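Local coordinates for VMB-1 (Vibrio alginolyticus, PDB 6JV4), which probably hydrolyses the amide bond of beta-lactam antibiotics with two zinc ions, as a subclass B1 metallo-beta-lactamase, at residues Ala49-Asp53 / Glu129-Gly133. Numbering follows the deposited sequence.
Sequences AHMID and EFIDG
Ile131 lays the end of its side chain over one face of the His50 imidazole. This is the tight part of the contact. CG1 of Ile131 lies over the ring centre, 3.9 Å above the plane. CD1 of Ile131 is shifted toward the CG-CD2 side, 3.5 Å from CD2 of His50. It makes a CH-pi contact, 30° off the ring normal. Phe130 meets the same histidine differently. The imidazole turns its edge toward the phenyl face in an offset edge-to-face pair, with planes at 75°. The two ring centroids are 5.7 Å apart. The phenyl group extends away from its own backbone N (chi1 169°) and reaches across to strand 48-52. There CE2 and CZ, at the far end of the ring, meet CB of His50 and O of Met51. CZ of Phe130 is 3.9 Å from O of Met51. Beyond this the packing is looser: CG1 of Ile52 comes only to 4.3 Å from CE2 of Phe130.

On the far side of residues 129-133 the chain is exposed. There Gly133 N donates to OE1 of Glu129 at 3.1 Å, nearly along the C-O axis, and Glu129 OE2 bonds Ser136. Phe130 and Ile131 together face Ala135 in a classic beta bulge, in the turn between strands 127-129 and 135-138, at the outer edge of the second sheet. The contact thus joins the two sheets of the alphabeta/betaalpha metallo-beta-lactamase fold. Phe130 also touches Ser77 and Val79, and Ile131 touches Val43 and Asn45. The zinc site is separate, about 13 Å from the side chain of Ile52. No hydrogen bond crosses between the segments. Buried His50 instead pairs ND1 with Ser77 OG, a bond consistent with holding the ring's rotation. One ring face takes the CH-pi contact of Ile131 and an edge points to Phe130, so the hydrogen bond of ND1 is met by Ser77 and not across the contact.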
loop_
_atom_site.group_PDB
_atom_site.type_symbol
_atom_site.label_atom_id
_atom_site.label_comp_id
_atom_site.label_asym_id
_atom_site.label_seq_id
_atom_site.Cartn_x
_atom_site.Cartn_y
_atom_site.Cartn_z
ATOM N N ALA A 49 8.748 2.709 -14.437
ATOM C CA ALA A 49 8.388 1.961 -13.220
ATOM C C ALA A 49 7.703 2.912 -12.258
ATOM O O ALA A 49 7.974 4.138 -12.254
ATOM C CB ALA A 49 9.611 1.381 -12.555
ATOM N N HIS A 50 6.901 2.307 -11.384
ATOM C CA HIS A 50 6.075 3.058 -10.430
ATOM C C HIS A 50 6.064 2.314 -9.112
ATOM O O HIS A 50 6.008 1.078 -9.139
ATOM C CB HIS A 50 4.676 3.199 -10.989
ATOM C CG HIS A 50 4.624 3.832 -12.336
ATOM N ND1 HIS A 50 4.408 5.180 -12.485
ATOM C CD2 HIS A 50 4.701 3.309 -13.580
ATOM C CE1 HIS A 50 4.350 5.459 -13.787
ATOM N NE2 HIS A 50 4.515 4.339 -14.464
ATOM N N MET A 51 6.166 3.030 -8.011
ATOM C CA MET A 51 6.064 2.406 -6.666
ATOM C C MET A 51 4.650 2.539 -6.131
ATOM O O MET A 51 4.040 3.636 -6.249
ATOM C CB MET A 51 7.019 3.058 -5.662
ATOM C CG MET A 51 8.417 2.842 -5.970
ATOM S SD MET A 51 9.376 3.567 -4.570
ATOM C CE MET A 51 10.927 3.731 -5.439
ATOM N N ILE A 52 4.180 1.496 -5.456
ATOM C CA ILE A 52 2.985 1.518 -4.601
ATOM C C ILE A 52 3.503 1.294 -3.176
ATOM O O ILE A 52 3.959 0.182 -2.917
ATOM C CB ILE A 52 1.945 0.479 -5.058
ATOM C CG1 ILE A 52 1.480 0.765 -6.498
ATOM C CG2 ILE A 52 0.793 0.455 -4.072
ATOM C CD1 ILE A 52 0.590 -0.316 -7.027
ATOM N N ASP A 53 3.516 2.365 -2.389
ATOM C CA ASP A 53 4.173 2.469 -1.067
ATOM C C ASP A 53 5.699 2.503 -1.270
ATOM O O ASP A 53 6.230 1.923 -2.223
ATOM C CB ASP A 53 3.705 1.415 -0.072
ATOM C CG ASP A 53 2.277 1.598 0.442
ATOM O OD1 ASP A 53 1.579 2.604 0.031
ATOM O OD2 ASP A 53 1.916 0.817 1.379
ATOM N N GLU A 129 -6.944 7.087 -11.984
ATOM C CA GLU A 129 -6.050 6.290 -12.840
ATOM C C GLU A 129 -4.617 6.679 -12.543
ATOM O O GLU A 129 -4.133 7.731 -13.009
ATOM C CB GLU A 129 -6.407 6.465 -14.323
ATOM C CG GLU A 129 -7.607 5.666 -14.741
ATOM C CD GLU A 129 -7.384 4.158 -14.721
ATOM O OE1 GLU A 129 -6.760 3.581 -15.695
ATOM O OE2 GLU A 129 -7.834 3.561 -13.739
ATOM N N PHE A 130 -3.955 5.921 -11.682
ATOM C CA PHE A 130 -2.552 6.205 -11.302
ATOM C C PHE A 130 -1.604 5.887 -12.482
ATOM O O PHE A 130 -0.630 6.620 -12.729
ATOM C CB PHE A 130 -2.229 5.430 -10.028
ATOM C CG PHE A 130 -0.767 5.420 -9.696
ATOM C CD1 PHE A 130 -0.095 6.620 -9.479
ATOM C CD2 PHE A 130 -0.103 4.229 -9.447
ATOM C CE1 PHE A 130 1.254 6.613 -9.160
ATOM C CE2 PHE A 130 1.234 4.229 -9.108
ATOM C CZ PHE A 130 1.914 5.419 -8.949
ATOM N N ILE A 131 -1.836 4.780 -13.167
ATOM C CA ILE A 131 -1.123 4.417 -14.416
ATOM C C ILE A 131 -2.216 4.069 -15.423
ATOM O O ILE A 131 -2.960 3.105 -15.214
ATOM C CB ILE A 131 -0.122 3.255 -14.242
ATOM C CG1 ILE A 131 0.761 3.405 -12.995
ATOM C CG2 ILE A 131 0.710 3.089 -15.521
ATOM C CD1 ILE A 131 1.536 2.151 -12.602
ATOM N N ASP A 132 -2.306 4.829 -16.507
ATOM C CA ASP A 132 -3.414 4.677 -17.491
ATOM C C ASP A 132 -3.502 3.228 -17.981
ATOM O O ASP A 132 -2.537 2.740 -18.567
ATOM C CB ASP A 132 -3.243 5.670 -18.648
ATOM C CG ASP A 132 -3.552 7.105 -18.242
ATOM O OD1 ASP A 132 -4.286 7.310 -17.227
ATOM O OD2 ASP A 132 -3.081 8.028 -18.944
ATOM N N GLY A 133 -4.632 2.569 -17.706
ATOM C CA GLY A 133 -4.945 1.192 -18.139
ATOM C C GLY A 133 -4.258 0.124 -17.296
ATOM O O GLY A 133 -4.350 -1.078 -17.668
#